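Local coordinates for niemann-Pick type C2 protein (Camponotus japonicus, PDB 3WEB), which binds oleic acid inside a beta-sandwich and probably carries semiochemicals for chemical communication in the worker ant, at residues 50-56 with 111-117; 32-38 with 95-101. All blocks are in the same frame, centred on the assembly; numbering follows the deposited sequence.

Contact 1: 50-56 with 111-117. With OLA (oleic acid), chain B.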
ATOM      1  N   ASN A  50      -1.800  -8.751  14.370  1.00 14.94           N
ATOM      2  CA  ASN A  50      -2.637  -8.760  13.171  1.00 14.86           C
ATOM      3  C   ASN A  50      -2.457  -7.459  12.398  1.00 14.52           C
ATOM      4  O   ASN A  50      -2.193  -6.409  12.992  1.00 14.53           O
ATOM      5  CB  ASN A  50      -4.114  -8.953  13.538  1.00 15.34           C
ATOM      6  CG  ASN A  50      -4.982  -9.286  12.340  1.00 15.93           C
ATOM      7  OD1 ASN A  50      -4.652 -10.155  11.530  1.00 16.29           O
ATOM      8  ND2 ASN A  50      -6.120  -8.609  12.234  1.00 16.49           N
ATOM      9  N   VAL A  51      -2.606  -7.532  11.077  1.00 14.26           N
ATOM     10  CA  VAL A  51      -2.457  -6.355  10.217  1.00 14.61           C
ATOM     11  C   VAL A  51      -3.751  -6.099   9.442  1.00 15.05           C
ATOM     12  O   VAL A  51      -4.292  -7.011   8.824  1.00 16.03           O
ATOM     13  CB  VAL A  51      -1.283  -6.511   9.219  1.00 14.62           C
ATOM     14  CG1 VAL A  51      -1.115  -5.252   8.369  1.00 14.37           C
ATOM     15  CG2 VAL A  51       0.014  -6.821   9.951  1.00 14.35           C
ATOM     16  N   GLU A  52      -4.228  -4.860   9.472  1.00 15.20           N
ATOM     17  CA  GLU A  52      -5.362  -4.440   8.637  1.00 15.92           C
ATOM     18  C   GLU A  52      -4.914  -3.298   7.732  1.00 15.13           C
ATOM     19  O   GLU A  52      -4.464  -2.258   8.218  1.00 14.83           O
ATOM     20  CB  GLU A  52      -6.552  -3.976   9.485  1.00 17.41           C
ATOM     21  CG  GLU A  52      -7.258  -5.074  10.271  1.00 19.80           C
ATOM     22  CD  GLU A  52      -8.445  -4.550  11.068  1.00 21.52           C
ATOM     23  OE1 GLU A  52      -9.479  -4.209  10.453  1.00 23.62           O
ATOM     24  OE2 GLU A  52      -8.358  -4.490  12.315  1.00 22.36           O
ATOM     25  N   ALA A  53      -5.028  -3.499   6.424  1.00 14.79           N
ATOM     26  CA  ALA A  53      -4.660  -2.467   5.460  1.00 14.60           C
ATOM     27  C   ALA A  53      -5.816  -1.506   5.181  1.00 14.89           C
ATOM     28  O   ALA A  53      -6.989  -1.873   5.275  1.00 14.87           O
ATOM     29  CB  ALA A  53      -4.164  -3.083   4.165  1.00 14.35           C
ATOM     30  N   LYS A  54      -5.451  -0.273   4.838  1.00 15.28           N
ATOM     31  CA  LYS A  54      -6.393   0.799   4.535  1.00 16.46           C
ATOM     32  C   LYS A  54      -5.883   1.558   3.319  1.00 16.47           C
ATOM     33  O   LYS A  54      -4.683   1.814   3.194  1.00 16.17           O
ATOM     34  CB  LYS A  54      -6.490   1.778   5.711  1.00 16.81           C
ATOM     35  CG  LYS A  54      -6.874   1.156   7.044  1.00 18.56           C
ATOM     36  CD  LYS A  54      -8.331   0.748   7.049  1.00 19.95           C
ATOM     37  CE  LYS A  54      -8.769   0.319   8.434  1.00 20.77           C
ATOM     38  NZ  LYS A  54     -10.206  -0.070   8.395  1.00 21.29           N
ATOM     39  N   ALA A  55      -6.795   1.932   2.430  1.00 16.89           N
ATOM     40  CA  ALA A  55      -6.431   2.735   1.269  1.00 17.40           C
ATOM     41  C   ALA A  55      -7.306   3.980   1.160  1.00 18.38           C
ATOM     42  O   ALA A  55      -8.473   3.972   1.565  1.00 18.58           O
ATOM     43  CB  ALA A  55      -6.512   1.907  -0.005  1.00 17.38           C
ATOM     44  N   PHE A  56      -6.721   5.045   0.618  1.00 19.26           N
ATOM     45  CA  PHE A  56      -7.410   6.313   0.413  1.00 20.30           C
ATOM     46  C   PHE A  56      -6.999   6.920  -0.924  1.00 22.18           C
ATOM     47  O   PHE A  56      -5.850   6.792  -1.346  1.00 21.50           O
ATOM     48  CB  PHE A  56      -7.089   7.301   1.539  1.00 20.10           C
ATOM     49  CG  PHE A  56      -7.361   6.766   2.919  1.00 20.81           C
ATOM     50  CD1 PHE A  56      -6.400   6.017   3.597  1.00 20.97           C
ATOM     51  CD2 PHE A  56      -8.577   7.019   3.549  1.00 21.36           C
ATOM     52  CE1 PHE A  56      -6.653   5.523   4.873  1.00 21.07           C
ATOM     53  CE2 PHE A  56      -8.834   6.525   4.821  1.00 21.26           C
ATOM     54  CZ  PHE A  56      -7.874   5.778   5.485  1.00 21.39           C
ATOM     55  N   MET A 111      -3.072   7.103  -0.796  1.00 17.96           N
ATOM     56  CA  MET A 111      -2.505   6.873   0.524  1.00 17.89           C
ATOM     57  C   MET A 111      -2.831   5.459   0.946  1.00 16.74           C
ATOM     58  O   MET A 111      -3.974   5.028   0.858  1.00 16.74           O
ATOM     59  CB  MET A 111      -3.047   7.861   1.553  1.00 20.41           C
ATOM     60  CG  MET A 111      -2.610   9.304   1.331  1.00 23.72           C
ATOM     61  SD  MET A 111      -3.428  10.434   2.477  1.00 29.19           S
ATOM     62  CE  MET A 111      -3.078   9.631   4.044  1.00 27.36           C
ATOM     63  N   TRP A 112      -1.815   4.740   1.403  1.00 15.04           N
ATOM     64  CA  TRP A 112      -1.954   3.321   1.677  1.00 14.82           C
ATOM     65  C   TRP A 112      -1.283   3.016   3.001  1.00 14.27           C
ATOM     66  O   TRP A 112      -0.098   3.314   3.187  1.00 13.67           O
ATOM     67  CB  TRP A 112      -1.321   2.535   0.525  1.00 14.97           C
ATOM     68  CG  TRP A 112      -1.264   1.047   0.685  1.00 15.59           C
ATOM     69  CD1 TRP A 112      -2.260   0.221   1.133  1.00 15.76           C
ATOM     70  CD2 TRP A 112      -0.164   0.199   0.332  1.00 15.90           C
ATOM     71  NE1 TRP A 112      -1.835  -1.085   1.110  1.00 15.79           N
ATOM     72  CE2 TRP A 112      -0.553  -1.130   0.622  1.00 15.94           C
ATOM     73  CE3 TRP A 112       1.119   0.435  -0.186  1.00 16.06           C
ATOM     74  CZ2 TRP A 112       0.296  -2.227   0.412  1.00 15.90           C
ATOM     75  CZ3 TRP A 112       1.965  -0.661  -0.404  1.00 15.85           C
ATOM     76  CH2 TRP A 112       1.546  -1.976  -0.098  1.00 16.04           C
ATOM     77  N   GLU A 113      -2.054   2.433   3.920  1.00 14.48           N
ATOM     78  CA  GLU A 113      -1.593   2.187   5.281  1.00 14.62           C
ATOM     79  C   GLU A 113      -1.719   0.730   5.698  1.00 13.83           C
ATOM     80  O   GLU A 113      -2.647   0.033   5.295  1.00 13.30           O
ATOM     81  CB  GLU A 113      -2.384   3.033   6.292  1.00 16.09           C
ATOM     82  CG  GLU A 113      -2.530   4.508   5.950  1.00 18.72           C
ATOM     83  CD  GLU A 113      -3.310   5.279   7.003  1.00 20.17           C
ATOM     84  OE1 GLU A 113      -4.045   4.648   7.799  1.00 20.75           O
ATOM     85  OE2 GLU A 113      -3.185   6.523   7.034  1.00 22.33           O
ATOM     86  N   PHE A 114      -0.768   0.277   6.509  1.00 12.86           N
ATOM     87  CA  PHE A 114      -0.920  -0.965   7.264  1.00 12.70           C
ATOM     88  C   PHE A 114      -1.049  -0.569   8.724  1.00 12.81           C
ATOM     89  O   PHE A 114      -0.208   0.163   9.250  1.00 12.09           O
ATOM     90  CB  PHE A 114       0.319  -1.862   7.126  1.00 12.78           C
ATOM     91  CG  PHE A 114       0.335  -2.743   5.904  1.00 12.96           C
ATOM     92  CD1 PHE A 114      -0.590  -2.596   4.873  1.00 13.19           C
ATOM     93  CD2 PHE A 114       1.315  -3.727   5.779  1.00 13.04           C
ATOM     94  CE1 PHE A 114      -0.552  -3.419   3.755  1.00 13.43           C
ATOM     95  CE2 PHE A 114       1.356  -4.553   4.660  1.00 12.99           C
ATOM     96  CZ  PHE A 114       0.423  -4.400   3.646  1.00 13.29           C
ATOM     97  N   ARG A 115      -2.106  -1.046   9.368  1.00 13.08           N
ATOM     98  CA  ARG A 115      -2.290  -0.832  10.793  1.00 13.68           C
ATOM     99  C   ARG A 115      -2.227  -2.152  11.547  1.00 13.65           C
ATOM    100  O   ARG A 115      -2.529  -3.220  10.991  1.00 13.25           O
ATOM    101  CB  ARG A 115      -3.626  -0.138  11.057  1.00 14.51           C
ATOM    102  CG  ARG A 115      -3.729   1.236  10.419  1.00 16.00           C
ATOM    103  CD  ARG A 115      -5.095   1.844  10.660  1.00 17.89           C
ATOM    104  NE  ARG A 115      -5.233   3.143  10.005  1.00 19.97           N
ATOM    105  CZ  ARG A 115      -6.338   3.885  10.049  1.00 21.67           C
ATOM    106  NH1 ARG A 115      -7.402   3.469  10.732  1.00 23.12           N
ATOM    107  NH2 ARG A 115      -6.384   5.047   9.413  1.00 22.51           N
ATOM    108  N   ASN A 116      -1.843  -2.086  12.815  1.00 13.61           N
ATOM    109  CA  ASN A 116      -1.911  -3.270  13.658  1.00 14.53           C
ATOM    110  C   ASN A 116      -3.304  -3.418  14.274  1.00 15.38           C
ATOM    111  O   ASN A 116      -4.216  -2.626  13.997  1.00 15.34           O
ATOM    112  CB  ASN A 116      -0.817  -3.260  14.730  1.00 13.77           C
ATOM    113  CG  ASN A 116      -0.998  -2.154  15.759  1.00 13.56           C
ATOM    114  OD1 ASN A 116      -2.007  -1.444  15.767  1.00 13.66           O
ATOM    115  ND2 ASN A 116      -0.018  -2.011  16.636  1.00 13.69           N
ATOM    116  N   GLU A 117      -3.436  -4.432  15.120  1.00 17.57           N
ATOM    117  CA  GLU A 117      -4.680  -4.765  15.812  1.00 19.18           C
ATOM    118  C   GLU A 117      -5.195  -3.634  16.718  1.00 18.89           C
ATOM    119  O   GLU A 117      -6.381  -3.598  17.066  1.00 19.48           O
ATOM    120  CB  GLU A 117      -4.486  -6.053  16.626  1.00 20.45           C
ATOM    121  CG  GLU A 117      -3.485  -5.966  17.783  1.00 21.74           C
ATOM    122  CD  GLU A 117      -2.027  -6.176  17.394  1.00 23.50           C
ATOM    123  OE1 GLU A 117      -1.722  -6.384  16.198  1.00 23.37           O
ATOM    124  OE2 GLU A 117      -1.161  -6.138  18.301  1.00 25.17           O
TER
HETATM  125  C1  OLA B 201      -7.014  -5.637  -2.344  1.00 39.15           C
HETATM  126  O1  OLA B 201      -6.886  -5.955  -1.138  1.00 37.00           O
HETATM  127  O2  OLA B 201      -8.118  -5.341  -2.854  1.00 39.46           O
HETATM  128  C2  OLA B 201      -5.784  -5.619  -3.225  1.00 39.08           C
HETATM  129  C3  OLA B 201      -5.492  -4.203  -3.714  1.00 38.86           C
HETATM  130  C4  OLA B 201      -4.028  -3.836  -3.507  1.00 39.21           C
HETATM  131  C5  OLA B 201      -3.866  -2.726  -2.477  1.00 38.35           C
HETATM  132  C6  OLA B 201      -2.558  -1.968  -2.663  1.00 38.79           C
HETATM  133  C7  OLA B 201      -2.845  -0.542  -3.114  1.00 38.03           C
HETATM  134  C8  OLA B 201      -1.585   0.316  -3.230  1.00 38.75           C
HETATM  135  C9  OLA B 201      -0.870   0.057  -4.541  1.00 38.03           C
HETATM  136  C10 OLA B 201      -1.161   0.670  -5.693  1.00 38.45           C
HETATM  137  C11 OLA B 201      -2.250   1.711  -5.831  1.00 39.52           C
HETATM  138  C12 OLA B 201      -2.910   1.580  -7.197  1.00 40.99           C
HETATM  139  C13 OLA B 201      -4.424   1.704  -7.088  1.00 42.39           C
HETATM  140  C14 OLA B 201      -5.087   1.267  -8.388  1.00 43.69           C
HETATM  141  C15 OLA B 201      -6.460   1.908  -8.551  1.00 44.73           C
HETATM  142  C16 OLA B 201      -7.567   0.873  -8.384  1.00 45.74           C
HETATM  143  C17 OLA B 201      -8.233   0.565  -9.721  1.00 46.46           C
HETATM  144  C18 OLA B 201      -9.699   0.235  -9.541  1.00 47.76           C
HETATM  145  O   HOH W   1      -6.761  -2.442  13.547  1.00 27.05           O
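Main-chain hydrogen bonds hold 50-56 and 111-117 side by side; within them strands 51-56 and 111-116 run antiparallel, their axes 4.5 Å apart at closest and 153° between directions. Three hydrogen-bonded pairs carry two bonds each: Glu52 N to Arg115 O (2.8 Å) and Arg115 N to Glu52 O (2.9 Å), Lys54 N to Glu113 O (2.9 Å) and Glu113 N to Lys54 O (2.8 Å), Phe56 N to Met111 O and Met111 N to Phe56 O (both 2.8 Å). Ala53-Phe114 and Ala55-Trp112 are the non-hydrogen-bonded pairs between them. Beyond the paired residues, Glu117 OE1 accepts a hydrogen bond from Asn50 N at 3.0 Å. This pairing belongs to the larger sheet of the immunoglobulin-like beta-sandwich of ML-domain proteins, where 107-116 runs between 51-59 and 121-131. Apolar contacts mark the inward face: Val51 CG1 lies 3.8 Å from Phe114 CG, Ala53 CB 3.7 Å from Phe114 CE1, and Trp112 offers a ring face to the oleic acid, Trp112 CD2 to OLA C8 3.8 Å. Glu52, Lys54, Glu113 and Arg115 share the other face with Phe56 and Met111, which pack CB to CB at 4.1 Å. Glu113 OE1 forms a salt bridge with Arg115 NH2 (2.9 Å) and also accepts a hydrogen bond from Arg115 NE (2.9 Å), while Glu113 OE2 pairs with Lys121; Lys54 CG lies over one guanidinium face, 3.9 Å from Arg115 NE. One water joins Glu52 OE2 to Asn116 O.

Contact 2: 32-38 with 95-101; sequences RESEIHV and VTFFVEK. With OLA (oleic acid), chain B.
Strands 34-38 and 95-99 run antiparallel, 152° between directions and 4.6 Å between axes at closest approach. Ile36-Phe97 and Val38-Val95 are hydrogen-bonded pairs: Ile36 N to Phe97 O 2.8 Å, Phe97 N to Ile36 O 3.0 Å, Val38 N to Val95 O 2.8 Å, Val95 N to Val38 O 3.0 Å. Glu35-Phe98 and His37-Thr96 are non-hydrogen-bonded pairs. Glu33 takes left-handed angles (59/38), and its N reaches Val99 O at 2.6 Å; Val99 N bonds Ser34 O at 3.1 Å. On the face of Glu35, His37, Thr96 and Phe98, His37 ND1 and Thr96 OG1 share a 2.8 Å hydrogen bond. On the face of Ile36, Val38, Val95, Phe97 and Val99, Ile36 (m, m) CB sits over one face of the Phe97 (chi1 p) ring, 4.0 Å from its centroid, a CH-pi contact. Val38 CG2 to Phe97 CE2 and Ile36 CG1 to Val99 CG2 are both 3.7 Å. Oleic acid crosses this face, its C4 3.5 Å from Phe97 CD2 and its C9 3.7 Å from Val38 CG2: a wall of the lipid-binding cavity between the sheets of the ML-domain beta-sandwich.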
ATOM      1  N   ARG A  32      -4.855   0.192 -17.037  1.00 31.98           N
ATOM      2  CA  ARG A  32      -6.096  -0.575 -17.000  1.00 33.74           C
ATOM      3  C   ARG A  32      -6.021  -1.764 -17.954  1.00 34.01           C
ATOM      4  O   ARG A  32      -5.224  -1.767 -18.899  1.00 34.37           O
ATOM      5  CB  ARG A  32      -7.326   0.301 -17.271  1.00 36.01           C
ATOM      6  CG  ARG A  32      -7.154   1.340 -18.361  1.00 38.46           C
ATOM      7  CD  ARG A  32      -8.183   2.445 -18.195  1.00 41.76           C
ATOM      8  NE  ARG A  32      -8.069   3.467 -19.232  1.00 44.13           N
ATOM      9  CZ  ARG A  32      -8.958   4.437 -19.431  1.00 45.62           C
ATOM     10  NH1 ARG A  32     -10.038   4.525 -18.663  1.00 45.73           N
ATOM     11  NH2 ARG A  32      -8.768   5.323 -20.402  1.00 46.67           N
ATOM     12  N   GLU A  33      -6.846  -2.772 -17.678  1.00 34.43           N
ATOM     13  CA  GLU A  33      -6.825  -4.064 -18.380  1.00 34.87           C
ATOM     14  C   GLU A  33      -5.476  -4.772 -18.259  1.00 33.42           C
ATOM     15  O   GLU A  33      -5.004  -5.409 -19.200  1.00 33.72           O
ATOM     16  CB  GLU A  33      -7.256  -3.916 -19.845  1.00 37.37           C
ATOM     17  CG  GLU A  33      -8.641  -3.316 -20.007  1.00 39.95           C
ATOM     18  CD  GLU A  33      -9.286  -3.686 -21.325  1.00 42.08           C
ATOM     19  OE1 GLU A  33      -8.742  -3.316 -22.389  1.00 42.63           O
ATOM     20  OE2 GLU A  33     -10.344  -4.350 -21.289  1.00 43.99           O
ATOM     21  N   SER A  34      -4.865  -4.652 -17.083  1.00 31.60           N
ATOM     22  CA  SER A  34      -3.599  -5.310 -16.793  1.00 29.43           C
ATOM     23  C   SER A  34      -3.515  -5.702 -15.322  1.00 28.34           C
ATOM     24  O   SER A  34      -4.176  -5.100 -14.467  1.00 25.69           O
ATOM     25  CB  SER A  34      -2.414  -4.411 -17.163  1.00 30.62           C
ATOM     26  OG  SER A  34      -2.198  -3.410 -16.182  1.00 31.97           O
ATOM     27  N   GLU A  35      -2.708  -6.723 -15.048  1.00 27.88           N
ATOM     28  CA  GLU A  35      -2.360  -7.101 -13.681  1.00 27.28           C
ATOM     29  C   GLU A  35      -1.289  -6.154 -13.161  1.00 25.75           C
ATOM     30  O   GLU A  35      -0.302  -5.879 -13.850  1.00 26.55           O
ATOM     31  CB  GLU A  35      -1.840  -8.537 -13.621  1.00 28.93           C
ATOM     32  CG  GLU A  35      -2.916  -9.610 -13.664  1.00 31.12           C
ATOM     33  CD  GLU A  35      -2.388 -10.989 -13.304  1.00 32.71           C
ATOM     34  OE1 GLU A  35      -1.173 -11.248 -13.476  1.00 33.58           O
ATOM     35  OE2 GLU A  35      -3.194 -11.821 -12.841  1.00 33.38           O
ATOM     36  N   ILE A  36      -1.502  -5.647 -11.952  1.00 23.04           N
ATOM     37  CA  ILE A  36      -0.532  -4.788 -11.289  1.00 21.70           C
ATOM     38  C   ILE A  36       0.043  -5.580 -10.123  1.00 20.39           C
ATOM     39  O   ILE A  36      -0.709  -6.140  -9.315  1.00 20.29           O
ATOM     40  CB  ILE A  36      -1.174  -3.481 -10.766  1.00 21.91           C
ATOM     41  CG1 ILE A  36      -2.008  -2.781 -11.855  1.00 22.67           C
ATOM     42  CG2 ILE A  36      -0.120  -2.543 -10.178  1.00 21.68           C
ATOM     43  CD1 ILE A  36      -1.231  -2.352 -13.084  1.00 21.97           C
ATOM     44  N   HIS A  37       1.368  -5.648 -10.064  1.00 19.22           N
ATOM     45  CA  HIS A  37       2.053  -6.295  -8.950  1.00 18.90           C
ATOM     46  C   HIS A  37       2.681  -5.247  -8.045  1.00 17.59           C
ATOM     47  O   HIS A  37       3.451  -4.405  -8.495  1.00 17.59           O
ATOM     48  CB  HIS A  37       3.107  -7.268  -9.468  1.00 19.94           C
ATOM     49  CG  HIS A  37       2.622  -8.125 -10.594  1.00 21.82           C
ATOM     50  ND1 HIS A  37       1.668  -9.106 -10.425  1.00 22.57           N
ATOM     51  CD2 HIS A  37       2.943  -8.134 -11.910  1.00 22.39           C
ATOM     52  CE1 HIS A  37       1.434  -9.694 -11.586  1.00 22.64           C
ATOM     53  NE2 HIS A  37       2.193  -9.121 -12.503  1.00 23.15           N
ATOM     54  N   VAL A  38       2.344  -5.307  -6.763  1.00 16.32           N
ATOM     55  CA  VAL A  38       2.818  -4.314  -5.794  1.00 15.61           C
ATOM     56  C   VAL A  38       3.611  -5.036  -4.720  1.00 14.81           C
ATOM     57  O   VAL A  38       3.181  -6.084  -4.237  1.00 14.05           O
ATOM     58  CB  VAL A  38       1.657  -3.539  -5.136  1.00 15.28           C
ATOM     59  CG1 VAL A  38       2.177  -2.537  -4.103  1.00 15.45           C
ATOM     60  CG2 VAL A  38       0.813  -2.831  -6.186  1.00 15.53           C
ATOM     61  N   VAL A  95       1.173  -8.208  -3.493  1.00 17.48           N
ATOM     62  CA  VAL A  95      -0.222  -8.276  -3.938  1.00 18.03           C
ATOM     63  C   VAL A  95      -0.317  -8.048  -5.448  1.00 18.74           C
ATOM     64  O   VAL A  95       0.423  -7.239  -6.022  1.00 18.87           O
ATOM     65  CB  VAL A  95      -1.153  -7.322  -3.130  1.00 17.72           C
ATOM     66  CG1 VAL A  95      -0.842  -5.851  -3.386  1.00 17.24           C
ATOM     67  CG2 VAL A  95      -2.626  -7.613  -3.392  1.00 17.98           C
ATOM     68  N   THR A  96      -1.220  -8.798  -6.074  1.00 20.34           N
ATOM     69  CA  THR A  96      -1.550  -8.628  -7.480  1.00 21.31           C
ATOM     70  C   THR A  96      -3.030  -8.297  -7.560  1.00 22.23           C
ATOM     71  O   THR A  96      -3.856  -8.958  -6.926  1.00 21.87           O
ATOM     72  CB  THR A  96      -1.248  -9.904  -8.289  1.00 21.72           C
ATOM     73  OG1 THR A  96       0.162 -10.155  -8.271  1.00 22.17           O
ATOM     74  CG2 THR A  96      -1.708  -9.764  -9.749  1.00 21.89           C
ATOM     75  N   PHE A  97      -3.360  -7.251  -8.309  1.00 22.95           N
ATOM     76  CA  PHE A  97      -4.753  -6.957  -8.609  1.00 24.57           C
ATOM     77  C   PHE A  97      -4.901  -6.587 -10.071  1.00 25.61           C
ATOM     78  O   PHE A  97      -3.957  -6.102 -10.698  1.00 24.85           O
ATOM     79  CB  PHE A  97      -5.313  -5.857  -7.699  1.00 25.16           C
ATOM     80  CG  PHE A  97      -4.563  -4.552  -7.768  1.00 25.86           C
ATOM     81  CD1 PHE A  97      -4.939  -3.559  -8.671  1.00 26.17           C
ATOM     82  CD2 PHE A  97      -3.493  -4.304  -6.912  1.00 26.36           C
ATOM     83  CE1 PHE A  97      -4.255  -2.352  -8.728  1.00 26.66           C
ATOM     84  CE2 PHE A  97      -2.810  -3.099  -6.964  1.00 26.16           C
ATOM     85  CZ  PHE A  97      -3.189  -2.121  -7.872  1.00 26.42           C
ATOM     86  N   PHE A  98      -6.091  -6.826 -10.605  1.00 27.37           N
ATOM     87  CA  PHE A  98      -6.383  -6.515 -11.986  1.00 29.44           C
ATOM     88  C   PHE A  98      -7.189  -5.229 -12.040  1.00 30.73           C
ATOM     89  O   PHE A  98      -8.190  -5.080 -11.334  1.00 31.72           O
ATOM     90  CB  PHE A  98      -7.152  -7.668 -12.638  1.00 29.94           C
ATOM     91  CG  PHE A  98      -7.298  -7.537 -14.128  1.00 31.17           C
ATOM     92  CD1 PHE A  98      -6.258  -7.900 -14.978  1.00 30.99           C
ATOM     93  CD2 PHE A  98      -8.481  -7.057 -14.683  1.00 31.36           C
ATOM     94  CE1 PHE A  98      -6.393  -7.779 -16.354  1.00 32.28           C
ATOM     95  CE2 PHE A  98      -8.620  -6.935 -16.057  1.00 31.75           C
ATOM     96  CZ  PHE A  98      -7.576  -7.300 -16.892  1.00 31.41           C
ATOM     97  N   VAL A  99      -6.732  -4.294 -12.865  1.00 31.43           N
ATOM     98  CA  VAL A  99      -7.455  -3.047 -13.081  1.00 33.71           C
ATOM     99  C   VAL A  99      -8.381  -3.213 -14.286  1.00 35.74           C
ATOM    100  O   VAL A  99      -7.916  -3.409 -15.409  1.00 35.85           O
ATOM    101  CB  VAL A  99      -6.494  -1.856 -13.290  1.00 32.27           C
ATOM    102  CG1 VAL A  99      -7.272  -0.555 -13.432  1.00 31.87           C
ATOM    103  CG2 VAL A  99      -5.514  -1.755 -12.133  1.00 32.12           C
ATOM    104  N   GLU A 100      -9.688  -3.139 -14.030  1.00 40.63           N
ATOM    105  CA  GLU A 100     -10.721  -3.304 -15.058  1.00 44.68           C
ATOM    106  C   GLU A 100     -10.736  -2.163 -16.075  1.00 46.51           C
ATOM    107  O   GLU A 100     -10.225  -1.073 -15.806  1.00 46.52           O
ATOM    108  CB  GLU A 100     -12.102  -3.408 -14.405  1.00 46.31           C
ATOM    109  CG  GLU A 100     -12.393  -4.737 -13.730  1.00 49.50           C
ATOM    110  CD  GLU A 100     -13.826  -4.834 -13.230  1.00 52.66           C
ATOM    111  OE1 GLU A 100     -14.757  -4.522 -14.009  1.00 54.06           O
ATOM    112  OE2 GLU A 100     -14.023  -5.226 -12.058  1.00 53.87           O
ATOM    113  N   LYS A 101     -11.334  -2.420 -17.239  1.00 48.10           N
ATOM    114  CA  LYS A 101     -11.562  -1.381 -18.246  1.00 49.37           C
ATOM    115  C   LYS A 101     -12.539  -0.326 -17.718  1.00 48.70           C
ATOM    116  O   LYS A 101     -12.421   0.858 -18.045  1.00 49.22           O
ATOM    117  CB  LYS A 101     -12.084  -1.988 -19.552  1.00 50.79           C
ATOM    118  CG  LYS A 101     -11.922  -1.082 -20.766  1.00 52.85           C
ATOM    119  CD  LYS A 101     -12.270  -1.795 -22.064  1.00 54.12           C
ATOM    120  CE  LYS A 101     -11.851  -0.966 -23.269  1.00 55.06           C
ATOM    121  NZ  LYS A 101     -11.835  -1.761 -24.529  1.00 55.58           N
TER
HETATM  122  C1  OLA B 201      -7.014  -5.637  -2.344  1.00 39.15           C
HETATM  123  O1  OLA B 201      -6.886  -5.955  -1.138  1.00 37.00           O
HETATM  124  O2  OLA B 201      -8.118  -5.341  -2.854  1.00 39.46           O
HETATM  125  C2  OLA B 201      -5.784  -5.619  -3.225  1.00 39.08           C
HETATM  126  C3  OLA B 201      -5.492  -4.203  -3.714  1.00 38.86           C
HETATM  127  C4  OLA B 201      -4.028  -3.836  -3.507  1.00 39.21           C
HETATM  128  C5  OLA B 201      -3.866  -2.726  -2.477  1.00 38.35           C
HETATM  129  C6  OLA B 201      -2.558  -1.968  -2.663  1.00 38.79           C
HETATM  130  C7  OLA B 201      -2.845  -0.542  -3.114  1.00 38.03           C
HETATM  131  C8  OLA B 201      -1.585   0.316  -3.230  1.00 38.75           C
HETATM  132  C9  OLA B 201      -0.870   0.057  -4.541  1.00 38.03           C
HETATM  133  C10 OLA B 201      -1.161   0.670  -5.693  1.00 38.45           C
HETATM  134  C11 OLA B 201      -2.250   1.711  -5.831  1.00 39.52           C
HETATM  135  C12 OLA B 201      -2.910   1.580  -7.197  1.00 40.99           C
HETATM  136  C13 OLA B 201      -4.424   1.704  -7.088  1.00 42.39           C
HETATM  137  C14 OLA B 201      -5.087   1.267  -8.388  1.00 43.69           C
HETATM  138  C15 OLA B 201      -6.460   1.908  -8.551  1.00 44.73           C
HETATM  139  C16 OLA B 201      -7.567   0.873  -8.384  1.00 45.74           C
HETATM  140  C17 OLA B 201      -8.233   0.565  -9.721  1.00 46.46           C
HETATM  141  C18 OLA B 201      -9.699   0.235  -9.541  1.00 47.76           C

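Contacts 1 and 2 belong to different sheets of the sandwich, their centres about 20 Å apart on opposite sides of the centre of the chain, and both touch the same oleic acid. Contact 2 meets the lipid at several points along its length, from Val95 near the carboxylate (CG2 to C2, 3.7 Å) to Val99 near the tail (CG1 to C17, 4.0 Å); contact 1 reaches it through Trp112. Lys69 N and Lys70 N, outside both contacts, hydrogen-bond the ligand. The two contacts touch where Trp112 CH2 packs 4.1 Å from Val38 CG1. In sequence the pairs interleave: 34-44 leads into 51-59, and 91-99 into 107-116, so both successive connections pass from one sheet to the other.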